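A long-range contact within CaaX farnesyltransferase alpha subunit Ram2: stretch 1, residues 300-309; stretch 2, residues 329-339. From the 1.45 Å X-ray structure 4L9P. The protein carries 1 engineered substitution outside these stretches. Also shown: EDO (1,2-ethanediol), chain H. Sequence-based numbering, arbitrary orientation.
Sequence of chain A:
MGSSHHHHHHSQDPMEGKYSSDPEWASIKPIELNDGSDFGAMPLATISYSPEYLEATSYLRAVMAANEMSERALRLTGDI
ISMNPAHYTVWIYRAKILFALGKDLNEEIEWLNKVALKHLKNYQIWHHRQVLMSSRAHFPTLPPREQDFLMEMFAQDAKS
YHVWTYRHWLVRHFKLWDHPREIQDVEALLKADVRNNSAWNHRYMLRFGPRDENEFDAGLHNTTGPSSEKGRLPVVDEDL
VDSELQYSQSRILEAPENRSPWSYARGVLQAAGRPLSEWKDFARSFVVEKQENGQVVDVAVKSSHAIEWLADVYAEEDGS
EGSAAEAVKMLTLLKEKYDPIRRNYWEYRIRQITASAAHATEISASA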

ATOM      1  N   ALA A 300      -7.351 -25.428 -26.963  1.00 32.10           N
ATOM      2  CA  ALA A 300      -8.617 -24.895 -26.421  1.00 31.51           C
ATOM      3  C   ALA A 300      -8.533 -24.631 -24.919  1.00 29.56           C
ATOM      4  O   ALA A 300      -8.584 -25.554 -24.105  1.00 31.62           O
ATOM      5  CB  ALA A 300      -9.760 -25.824 -26.713  1.00 31.24           C
ATOM      6  N   VAL A 301      -8.433 -23.369 -24.524  1.00 25.42           N
ATOM      7  CA  VAL A 301      -8.052 -23.117 -23.134  1.00 22.32           C
ATOM      8  C   VAL A 301      -9.122 -22.362 -22.379  1.00 20.71           C
ATOM      9  O   VAL A 301      -9.535 -21.282 -22.795  1.00 21.83           O
ATOM     10  CB  VAL A 301      -6.748 -22.281 -23.114  1.00 22.68           C
ATOM     11  CG1 VAL A 301      -6.397 -21.757 -21.693  1.00 22.32           C
ATOM     12  CG2 VAL A 301      -5.585 -23.082 -23.762  1.00 24.44           C
ATOM     13  N   LYS A 302      -9.555 -22.913 -21.256  1.00 18.97           N
ATOM     14  CA  LYS A 302     -10.593 -22.247 -20.489  1.00 19.75           C
ATOM     15  C   LYS A 302     -10.053 -21.512 -19.278  1.00 17.27           C
ATOM     16  O   LYS A 302     -10.812 -20.792 -18.608  1.00 16.72           O
ATOM     17  CB  LYS A 302     -11.617 -23.281 -20.029  1.00 22.78           C
ATOM     18  CG  LYS A 302     -12.317 -24.001 -21.241  1.00 26.35           C
ATOM     19  CD  LYS A 302     -13.472 -24.952 -20.799  1.00 31.00           C
ATOM     20  CE  LYS A 302     -13.396 -26.329 -21.494  1.00 33.64           C
ATOM     21  NZ  LYS A 302     -12.176 -27.212 -21.118  1.00 34.50           N
ATOM     22  N   SER A 303      -8.775 -21.702 -18.978  1.00 14.88           N
ATOM     23  CA  SER A 303      -8.178 -21.032 -17.802  1.00 13.36           C
ATOM     24  C   SER A 303      -6.689 -20.794 -17.955  1.00 12.10           C
ATOM     25  O   SER A 303      -5.917 -21.772 -18.104  1.00 12.53           O
ATOM     26  CB  SER A 303      -8.412 -21.895 -16.544  1.00 13.10           C
ATOM     27  OG  SER A 303      -7.832 -21.243 -15.400  1.00 14.24           O
ATOM     28  N   SER A 304      -6.254 -19.517 -17.906  1.00 11.11           N
ATOM     29  CA  SER A 304      -4.817 -19.234 -17.911  1.00 12.28           C
ATOM     30  C   SER A 304      -4.141 -19.774 -16.641  1.00 12.61           C
ATOM     31  O   SER A 304      -2.947 -20.143 -16.636  1.00 12.12           O
ATOM     32  CB  SER A 304      -4.564 -17.740 -18.082  1.00 12.94           C
ATOM     33  OG  SER A 304      -5.091 -17.022 -16.970  1.00 13.58           O
ATOM     34  N   HIS A 305      -4.907 -19.813 -15.540  1.00 11.86           N
ATOM     35  CA  HIS A 305      -4.371 -20.353 -14.302  1.00 11.69           C
ATOM     36  C   HIS A 305      -4.010 -21.816 -14.403  1.00 10.88           C
ATOM     37  O   HIS A 305      -3.060 -22.283 -13.760  1.00 11.19           O
ATOM     38  CB  HIS A 305      -5.406 -20.126 -13.149  1.00 10.95           C
ATOM     39  CG  HIS A 305      -5.904 -18.718 -13.172  1.00 11.25           C
ATOM     40  ND1 HIS A 305      -5.043 -17.654 -12.997  1.00 12.61           N
ATOM     41  CD2 HIS A 305      -7.116 -18.191 -13.470  1.00 11.16           C
ATOM     42  CE1 HIS A 305      -5.716 -16.537 -13.162  1.00 12.19           C
ATOM     43  NE2 HIS A 305      -6.972 -16.824 -13.448  1.00 11.70           N
ATOM     44  N   ALA A 306      -4.786 -22.557 -15.203  1.00 10.19           N
ATOM     45  CA  ALA A 306      -4.491 -23.973 -15.453  1.00 11.51           C
ATOM     46  C   ALA A 306      -3.179 -24.113 -16.199  1.00 12.56           C
ATOM     47  O   ALA A 306      -2.400 -24.990 -15.880  1.00 12.40           O
ATOM     48  CB  ALA A 306      -5.622 -24.593 -16.191  1.00 12.71           C
ATOM     49  N   ILE A 307      -2.918 -23.212 -17.144  1.00 12.02           N
ATOM     50  CA  ILE A 307      -1.651 -23.278 -17.888  1.00 12.76           C
ATOM     51  C   ILE A 307      -0.492 -22.967 -16.940  1.00 13.42           C
ATOM     52  O   ILE A 307       0.561 -23.667 -16.970  1.00 14.84           O
ATOM     53  CB  ILE A 307      -1.629 -22.265 -19.070  1.00 12.69           C
ATOM     54  CG1 ILE A 307      -2.785 -22.521 -20.039  1.00 15.47           C
ATOM     55  CG2 ILE A 307      -0.286 -22.275 -19.812  1.00 12.96           C
ATOM     56  CD1 ILE A 307      -2.842 -21.482 -21.134  1.00 18.10           C
ATOM     57  N   GLU A 308      -0.635 -21.944 -16.068  1.00 12.54           N
ATOM     58  CA  GLU A 308       0.464 -21.634 -15.147  1.00 14.26           C
ATOM     59  C   GLU A 308       0.686 -22.766 -14.150  1.00 14.25           C
ATOM     60  O   GLU A 308       1.827 -23.094 -13.786  1.00 15.65           O
ATOM     61  CB  GLU A 308       0.109 -20.380 -14.396  1.00 15.37           C
ATOM     62  CG  GLU A 308       1.255 -19.930 -13.482  1.00 17.98           C
ATOM     63  CD  GLU A 308       0.814 -18.715 -12.709  1.00 21.17           C
ATOM     64  OE1 GLU A 308      -0.438 -18.479 -12.665  1.00 22.95           O
ATOM     65  OE2 GLU A 308       1.672 -17.999 -12.144  1.00 21.87           O
ATOM     66  N   TRP A 309      -0.409 -23.400 -13.732  1.00 12.01           N
ATOM     67  CA  TRP A 309      -0.302 -24.545 -12.829  1.00 12.59           C
ATOM     68  C   TRP A 309       0.510 -25.659 -13.480  1.00 13.93           C
ATOM     69  O   TRP A 309       1.433 -26.234 -12.858  1.00 15.31           O
ATOM     70  CB  TRP A 309      -1.703 -25.060 -12.500  1.00 13.03           C
ATOM     71  CG  TRP A 309      -1.745 -25.984 -11.339  1.00 12.76           C
ATOM     72  CD1 TRP A 309      -1.319 -27.276 -11.294  1.00 13.21           C
ATOM     73  CD2 TRP A 309      -2.243 -25.670 -10.039  1.00 11.93           C
ATOM     74  NE1 TRP A 309      -1.541 -27.796 -10.031  1.00 14.09           N
ATOM     75  CE2 TRP A 309      -2.094 -26.818  -9.240  1.00 13.00           C
ATOM     76  CE3 TRP A 309      -2.810 -24.506  -9.472  1.00 11.79           C
ATOM     77  CZ2 TRP A 309      -2.496 -26.849  -7.902  1.00 12.14           C
ATOM     78  CZ3 TRP A 309      -3.219 -24.532  -8.139  1.00 11.05           C
ATOM     79  CH2 TRP A 309      -3.061 -25.693  -7.371  1.00 11.58           C
ATOM     80  N   LYS A 329       6.772 -24.825 -23.039  1.00 11.79           N
ATOM     81  CA  LYS A 329       5.624 -24.663 -23.914  1.00 11.64           C
ATOM     82  C   LYS A 329       4.443 -23.948 -23.206  1.00 10.77           C
ATOM     83  O   LYS A 329       3.770 -23.104 -23.834  1.00 11.21           O
ATOM     84  CB  LYS A 329       5.155 -26.048 -24.374  1.00 13.66           C
ATOM     85  CG  LYS A 329       4.020 -25.990 -25.335  1.00 15.59           C
ATOM     86  CD  LYS A 329       3.503 -27.423 -25.635  1.00 18.42           C
ATOM     87  CE  LYS A 329       2.271 -27.367 -26.571  1.00 22.07           C
ATOM     88  NZ  LYS A 329       1.697 -28.714 -26.952  1.00 24.33           N
ATOM     89  N   MET A 330       4.120 -24.359 -21.966  1.00 10.07           N
ATOM     90  CA  MET A 330       3.017 -23.716 -21.238  1.00 10.54           C
ATOM     91  C   MET A 330       3.315 -22.223 -21.083  1.00  9.99           C
ATOM     92  O   MET A 330       2.423 -21.397 -21.296  1.00 10.28           O
ATOM     93  CB  MET A 330       2.838 -24.381 -19.877  1.00 11.75           C
ATOM     94  CG  MET A 330       2.377 -25.808 -19.926  1.00 12.89           C
ATOM     95  SD  MET A 330       0.767 -26.014 -20.760  1.00 15.73           S
ATOM     96  CE  MET A 330       1.311 -26.523 -22.447  1.00 18.46           C
ATOM     97  N   LEU A 331       4.575 -21.885 -20.739  1.00  8.33           N
ATOM     98  CA  LEU A 331       4.916 -20.485 -20.510  1.00  9.49           C
ATOM     99  C   LEU A 331       4.860 -19.675 -21.811  1.00  9.83           C
ATOM    100  O   LEU A 331       4.562 -18.479 -21.824  1.00  9.76           O
ATOM    101  CB  LEU A 331       6.275 -20.408 -19.835  1.00 10.94           C
ATOM    102  CG  LEU A 331       6.256 -20.898 -18.366  1.00 11.16           C
ATOM    103  CD1 LEU A 331       7.681 -21.233 -17.948  1.00 13.16           C
ATOM    104  CD2 LEU A 331       5.743 -19.783 -17.385  1.00 10.55           C
ATOM    105  N   THR A 332       5.191 -20.346 -22.927  1.00 10.11           N
ATOM    106  CA  THR A 332       5.062 -19.737 -24.236  1.00 10.79           C
ATOM    107  C   THR A 332       3.590 -19.445 -24.590  1.00 10.29           C
ATOM    108  O   THR A 332       3.282 -18.365 -25.135  1.00 10.39           O
ATOM    109  CB  THR A 332       5.739 -20.637 -25.276  1.00 11.40           C
ATOM    110  OG1 THR A 332       7.130 -20.752 -24.940  1.00 12.91           O
ATOM    111  CG2 THR A 332       5.615 -19.978 -26.631  1.00 11.76           C
ATOM    112  N   LEU A 333       2.689 -20.371 -24.268  1.00  9.27           N
ATOM    113  CA  LEU A 333       1.275 -20.065 -24.457  1.00  9.67           C
ATOM    114  C   LEU A 333       0.850 -18.817 -23.657  1.00  9.59           C
ATOM    115  O   LEU A 333       0.069 -18.015 -24.146  1.00 10.19           O
ATOM    116  CB  LEU A 333       0.391 -21.244 -24.062  1.00 11.52           C
ATOM    117  CG  LEU A 333       0.559 -22.470 -24.968  1.00 14.15           C
ATOM    118  CD1 LEU A 333      -0.225 -23.665 -24.428  1.00 16.47           C
ATOM    119  CD2 LEU A 333       0.046 -22.128 -26.339  1.00 15.52           C
ATOM    120  N   LEU A 334       1.328 -18.700 -22.413  1.00  8.67           N
ATOM    121  CA  LEU A 334       0.996 -17.537 -21.584  1.00  8.04           C
ATOM    122  C   LEU A 334       1.569 -16.266 -22.210  1.00  8.00           C
ATOM    123  O   LEU A 334       0.853 -15.261 -22.306  1.00  8.95           O
ATOM    124  CB  LEU A 334       1.535 -17.745 -20.174  1.00  7.69           C
ATOM    125  CG  LEU A 334       0.711 -18.763 -19.373  1.00  8.00           C
ATOM    126  CD1 LEU A 334       1.463 -19.276 -18.152  1.00 10.05           C
ATOM    127  CD2 LEU A 334      -0.669 -18.150 -18.883  1.00 10.17           C
ATOM    128  N   LYS A 335       2.833 -16.287 -22.627  1.00  8.45           N
ATOM    129  CA  LYS A 335       3.440 -15.074 -23.085  1.00 10.46           C
ATOM    130  C   LYS A 335       2.892 -14.624 -24.435  1.00 10.23           C
ATOM    131  O   LYS A 335       2.842 -13.422 -24.703  1.00 11.83           O
ATOM    132  CB  LYS A 335       4.975 -15.201 -23.048  1.00 14.13           C
ATOM    133  CG  LYS A 335       5.586 -15.755 -24.200  1.00 17.39           C
ATOM    134  CD  LYS A 335       7.142 -15.803 -24.037  1.00 19.86           C
ATOM    135  CE  LYS A 335       7.755 -16.040 -25.406  1.00 21.69           C
ATOM    136  NZ  LYS A 335       9.170 -16.227 -25.304  1.00 22.52           N
ATOM    137  N   GLU A 336       2.453 -15.567 -25.263  1.00 11.02           N
ATOM    138  CA  GLU A 336       2.013 -15.211 -26.598  1.00 13.72           C
ATOM    139  C   GLU A 336       0.529 -14.963 -26.710  1.00 13.08           C
ATOM    140  O   GLU A 336       0.100 -14.186 -27.562  1.00 16.02           O
ATOM    141  CB  GLU A 336       2.448 -16.282 -27.635  1.00 18.15           C
ATOM    142  CG  GLU A 336       3.986 -16.352 -27.770  1.00 20.87           C
ATOM    143  CD  GLU A 336       4.482 -17.286 -28.798  1.00 25.93           C
ATOM    144  OE1 GLU A 336       3.674 -18.117 -29.276  1.00 27.19           O
ATOM    145  OE2 GLU A 336       5.695 -17.166 -29.135  1.00 28.17           O
ATOM    146  N   LYS A 337      -0.258 -15.639 -25.891  1.00 13.04           N
ATOM    147  CA  LYS A 337      -1.717 -15.637 -26.077  1.00 14.16           C
ATOM    148  C   LYS A 337      -2.504 -15.360 -24.812  1.00 12.54           C
ATOM    149  O   LYS A 337      -3.371 -14.481 -24.799  1.00 13.53           O
ATOM    150  CB  LYS A 337      -2.192 -17.014 -26.590  1.00 19.04           C
ATOM    151  CG  LYS A 337      -1.886 -17.334 -27.986  1.00 24.94           C
ATOM    152  CD  LYS A 337      -2.732 -18.547 -28.504  1.00 28.84           C
ATOM    153  CE  LYS A 337      -4.282 -18.334 -28.529  1.00 31.26           C
ATOM    154  NZ  LYS A 337      -4.988 -19.329 -29.507  1.00 33.62           N
ATOM    155  N   TYR A 338      -2.219 -16.109 -23.743  1.00 10.65           N
ATOM    156  CA  TYR A 338      -3.236 -16.177 -22.669  1.00 10.39           C
ATOM    157  C   TYR A 338      -2.980 -15.197 -21.495  1.00 11.28           C
ATOM    158  O   TYR A 338      -3.936 -14.920 -20.766  1.00 11.86           O
ATOM    159  CB  TYR A 338      -3.355 -17.617 -22.173  1.00 11.34           C
ATOM    160  CG  TYR A 338      -3.929 -18.479 -23.273  1.00 12.54           C
ATOM    161  CD1 TYR A 338      -5.222 -18.266 -23.747  1.00 13.83           C
ATOM    162  CD2 TYR A 338      -3.159 -19.427 -23.903  1.00 14.62           C
ATOM    163  CE1 TYR A 338      -5.745 -19.020 -24.788  1.00 15.77           C
ATOM    164  CE2 TYR A 338      -3.656 -20.165 -24.947  1.00 17.52           C
ATOM    165  CZ  TYR A 338      -4.958 -19.968 -25.375  1.00 17.69           C
ATOM    166  OH  TYR A 338      -5.416 -20.714 -26.413  1.00 21.06           O
ATOM    167  N   ASP A 339      -1.755 -14.663 -21.331  1.00 10.76           N
ATOM    168  CA  ASP A 339      -1.490 -13.567 -20.356  1.00  9.69           C
ATOM    169  C   ASP A 339      -0.264 -12.776 -20.818  1.00  9.31           C
ATOM    170  O   ASP A 339       0.754 -12.710 -20.145  1.00  9.19           O
ATOM    171  CB  ASP A 339      -1.334 -14.150 -18.920  1.00  9.96           C
ATOM    172  CG  ASP A 339      -1.579 -13.121 -17.815  1.00 10.50           C
ATOM    173  OD1 ASP A 339      -1.598 -11.909 -18.106  1.00 12.09           O
ATOM    174  OD2 ASP A 339      -1.738 -13.565 -16.653  1.00 11.86           O
TER
HETATM  175  C1  EDO H 405      -5.458 -12.900 -18.161  1.00 22.19           C
HETATM  176  O1  EDO H 405      -4.951 -12.814 -19.498  1.00 22.23           O
HETATM  177  C2  EDO H 405      -6.967 -12.671 -18.251  1.00 23.57           C
HETATM  178  O2  EDO H 405      -7.640 -13.734 -18.969  1.00 22.66           O
HETATM  179  O   HOH W   1      -8.178 -21.021 -26.581  1.00 33.65           O
HETATM  180  O   HOH W   2      -2.930 -15.657 -15.620  1.00 28.90           O

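The two stretches meet as a pair of helices, 304-309 and 329-338, whose axes approach to 9.0 Å with an angle of 146° between their N-to-C directions, so the chain runs nearly antiparallel across the contact. The register follows from the CA positions: Ser304 CA lies 5.9 Å from Tyr338 CA, and Ile307 CA lies 5.8 Å from Met330 CA. No direct hydrogen bond crosses between the stretches. The stretches bury 412 Å², summed over both sides; the direct contacts are van der Waals packing and one CH-pi contact, and two waters bridge polar atoms.

Ile307 contributes most, with 104 Å² covered. Its side chain is a knob in a hole formed by Met330, Leu333, Leu334 and Tyr338, and its rotamer (chi1 m, chi2 t) places the two methyl groups at different parts of that hole. Ile307 CG2 lies 3.8 Å from Met330 CB and 3.7 Å from Leu334 CG, and comes within 3.2 Å of the backbone atom Met330 O. Met330 O also accepts a hydrogen bond from Leu334 N at 3.1 Å, so the methyl group packs against a carbonyl already engaged in its own helix. Ile307 CD1 lies farther toward the C-terminal end of the partner helix, 3.5 Å from Tyr338 CD2, and both Ile307 CD1 and Ile307 CG2 are 4.4 Å from Leu333 CB. A branched aliphatic side chain suits this site, since it offers carbon to several neighbours at once. Met330 serves mainly through its base: its CA-to-CB bond points toward the first stretch, but the end of the side chain leads away.

Tyr338, with 74 Å² covered, joins the helix packing to the loop before helix 304-309. Val301 CB stands 4.0 Å from the centroid of the Tyr338 ring and 25° off the ring normal, a CH-pi contact over one face; Val301 CG2 is 3.6 Å from Tyr338 CZ. Ile307 CD1 approaches the same ring obliquely. The aromatic carbons thus accept aliphatic neighbours, while the hydroxyl reaches water 1, 2.8 Å from Tyr338 OH. This water accepts from Val301 N at 3.1 Å, linking the ring's polar end to the loop backbone.

Leu334, with 59 Å² covered, sets out sideways, but the end of its side chain comes nearer. Leu334 CD2 lies 3.8 Å from Ser304 O and 4.0 Å from Ser304 CB, while Leu334 CD1 lies 3.9 Å from Glu308 CA. The leucine therefore packs along one turn of the opposing helix, and its CG also meets Ile307.

Ser304 allows close approach where the register brings its CA near that of Tyr338: its small side chain points toward the second stretch, with CB 3.9 Å from Tyr338 O and 4.3 Å from Tyr338 CB. Its hydroxyl adds a polar link, since water 2 donates both to Ser304 OG, at 2.9 Å, and to Asp339 OD2, at 2.6 Å. Nearby, Tyr338 O accepts a 2.7 Å hydrogen bond from O1 of the ethanediol, probably a crystallisation additive.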